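Local coordinates for cytoplasmic protein (Cryptococcus neoformans var. grubii serotype A, PDB 7LPO) that probably hydrolyses steryl beta-glucosides, acting as a sterylglucosidase of glycosyl hydrolase family 5, at residues Gly60-Ala65 with Tyr169-Thr174. Numbering follows the deposited sequence.
Sequences GFWETA and YHLTAT
Trp62 and Tyr169 are where the backbones come nearest, their CA atoms 8.8 Å apart, so side chains alone bridge from the first turn of helix 61-66 to the loop after helix 159-163. The tyrosine brings the edge of its ring to one face of the indole. Its CE1 does the touching, 3.4 Å from Trp62 CG and displaced toward the rim of the indole, while the planes of the phenol and the five-membered ring meet at 59° with centroids 4.8 Å apart: a tilted edge-to-face pair. The two side chains run past each other in opposite directions, which carries Tyr169 OH to 3.5 Å from Trp62 CB, and there the hydroxyl is hydrogen-bonded to Glu66 one turn further along the helix. On the other face of the indole lies Phe61, its CD2 over the ring centre, so the tryptophan is held between two aromatic side chains. In a family 5 glycosidase built on a TIM barrel, both segments belong to the connections between barrel strands: 60-65 follows strand 35-43, while the loop segment 169-174 comes in the long excursion after strand 137-143. Trp62 CG stands anti to the carbonyl carbon (chi1 -64°), sending the indole out toward the loop, where the benzo end meets Leu171 edge-on, Trp62 CH2 to Leu171 CD1, a looser 4.3 Å. The indole NE1 is hydrogen-bonded to Glu182 OE2, and OE1 of the same carboxylate is hydrogen-bonded to Thr172 OG1, tying tryptophan and loop through one acid. Within the helical turn, Thr64 OG1 and N both bond to Gly60 O.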
loop_
_atom_site.group_PDB
_atom_site.type_symbol
_atom_site.label_atom_id
_atom_site.label_comp_id
_atom_site.label_asym_id
_atom_site.label_seq_id
_atom_site.Cartn_x
_atom_site.Cartn_y
_atom_site.Cartn_z
ATOM N N GLY A 60 -20.155 8.323 -16.950
ATOM C CA GLY A 60 -19.365 7.278 -17.569
ATOM C C GLY A 60 -18.844 6.213 -16.622
ATOM O O GLY A 60 -18.332 5.189 -17.095
ATOM N N PHE A 61 -18.985 6.414 -15.307
ATOM C CA PHE A 61 -18.416 5.507 -14.312
ATOM C C PHE A 61 -18.981 4.101 -14.457
ATOM O O PHE A 61 -18.233 3.126 -14.603
ATOM C CB PHE A 61 -18.690 6.083 -12.916
ATOM C CG PHE A 61 -18.229 5.212 -11.773
ATOM C CD1 PHE A 61 -16.890 5.103 -11.462
ATOM C CD2 PHE A 61 -19.150 4.535 -10.993
ATOM C CE1 PHE A 61 -16.474 4.314 -10.396
ATOM C CE2 PHE A 61 -18.745 3.753 -9.937
ATOM C CZ PHE A 61 -17.408 3.642 -9.630
ATOM N N TRP A 62 -20.303 3.977 -14.429
ATOM C CA TRP A 62 -20.932 2.668 -14.541
ATOM C C TRP A 62 -20.954 2.166 -15.984
ATOM O O TRP A 62 -20.701 0.981 -16.237
ATOM C CB TRP A 62 -22.359 2.738 -14.000
ATOM C CG TRP A 62 -22.471 3.043 -12.544
ATOM C CD1 TRP A 62 -22.984 4.177 -11.979
ATOM C CD2 TRP A 62 -22.068 2.206 -11.462
ATOM N NE1 TRP A 62 -22.951 4.088 -10.615
ATOM C CE2 TRP A 62 -22.379 2.892 -10.267
ATOM C CE3 TRP A 62 -21.487 0.939 -11.380
ATOM C CZ2 TRP A 62 -22.104 2.363 -9.002
ATOM C CZ3 TRP A 62 -21.211 0.412 -10.114
ATOM C CH2 TRP A 62 -21.523 1.125 -8.947
ATOM N N GLU A 63 -21.248 3.052 -16.941
ATOM C CA GLU A 63 -21.500 2.613 -18.313
ATOM C C GLU A 63 -20.281 1.945 -18.935
ATOM O O GLU A 63 -20.405 0.916 -19.611
ATOM C CB GLU A 63 -21.932 3.801 -19.170
ATOM C CG GLU A 63 -23.288 4.373 -18.816
ATOM C CD GLU A 63 -23.215 5.418 -17.710
ATOM O OE1 GLU A 63 -22.131 5.592 -17.104
ATOM O OE2 GLU A 63 -24.249 6.068 -17.438
ATOM N N THR A 64 -19.096 2.526 -18.747
ATOM C CA THR A 64 -17.913 1.935 -19.359
ATOM C C THR A 64 -17.620 0.567 -18.759
ATOM O O THR A 64 -17.230 -0.359 -19.477
ATOM C CB THR A 64 -16.702 2.856 -19.206
ATOM O OG1 THR A 64 -16.515 3.185 -17.828
ATOM C CG2 THR A 64 -16.897 4.141 -20.005
ATOM N N ALA A 65 -17.802 0.415 -17.444
ATOM C CA ALA A 65 -17.518 -0.873 -16.817
ATOM C C ALA A 65 -18.573 -1.910 -17.197
ATOM O O ALA A 65 -18.252 -3.089 -17.409
ATOM C CB ALA A 65 -17.427 -0.712 -15.297
ATOM N N TYR A 169 -26.110 -0.760 -8.439
ATOM C CA TYR A 169 -26.866 0.482 -8.397
ATOM C C TYR A 169 -27.633 0.682 -7.101
ATOM O O TYR A 169 -28.189 1.767 -6.902
ATOM C CB TYR A 169 -27.805 0.514 -9.594
ATOM C CG TYR A 169 -26.998 0.400 -10.858
ATOM C CD1 TYR A 169 -26.160 1.433 -11.251
ATOM C CD2 TYR A 169 -27.027 -0.747 -11.627
ATOM C CE1 TYR A 169 -25.390 1.339 -12.391
ATOM C CE2 TYR A 169 -26.269 -0.847 -12.779
ATOM C CZ TYR A 169 -25.450 0.199 -13.153
ATOM O OH TYR A 169 -24.683 0.117 -14.291
ATOM N N HIS A 170 -27.642 -0.304 -6.205
ATOM C CA HIS A 170 -28.333 -0.176 -4.928
ATOM C C HIS A 170 -27.370 0.011 -3.758
ATOM O O HIS A 170 -27.813 0.054 -2.604
ATOM C CB HIS A 170 -29.231 -1.395 -4.708
ATOM C CG HIS A 170 -30.326 -1.512 -5.721
ATOM N ND1 HIS A 170 -31.124 -2.630 -5.833
ATOM C CD2 HIS A 170 -30.745 -0.657 -6.684
ATOM C CE1 HIS A 170 -31.987 -2.459 -6.817
ATOM N NE2 HIS A 170 -31.780 -1.268 -7.348
ATOM N N LEU A 171 -26.068 0.135 -4.033
ATOM C CA LEU A 171 -25.075 0.269 -2.975
ATOM C C LEU A 171 -25.306 1.529 -2.156
ATOM O O LEU A 171 -25.245 1.498 -0.923
ATOM C CB LEU A 171 -23.673 0.290 -3.586
ATOM C CG LEU A 171 -23.198 -1.014 -4.234
ATOM C CD1 LEU A 171 -22.005 -0.800 -5.161
ATOM C CD2 LEU A 171 -22.851 -2.006 -3.111
ATOM N N THR A 172 -25.592 2.643 -2.825
ATOM C CA THR A 172 -25.740 3.921 -2.138
ATOM C C THR A 172 -27.037 3.977 -1.338
ATOM O O THR A 172 -27.043 4.421 -0.185
ATOM C CB THR A 172 -25.688 5.058 -3.159
ATOM O OG1 THR A 172 -24.395 5.082 -3.780
ATOM C CG2 THR A 172 -25.974 6.401 -2.498
ATOM N N ALA A 173 -28.151 3.550 -1.940
ATOM C CA ALA A 173 -29.439 3.624 -1.252
ATOM C C ALA A 173 -29.412 2.844 0.056
ATOM O O ALA A 173 -29.960 3.296 1.069
ATOM C CB ALA A 173 -30.548 3.100 -2.165
ATOM N N THR A 174 -28.770 1.675 0.061
ATOM C CA THR A 174 -28.706 0.824 1.243
ATOM C C THR A 174 -27.531 1.157 2.162
ATOM O O THR A 174 -27.393 0.537 3.217
ATOM C CB THR A 174 -28.605 -0.652 0.833
ATOM O OG1 THR A 174 -27.375 -0.866 0.127
ATOM C CG2 THR A 174 -29.793 -1.080 -0.039
#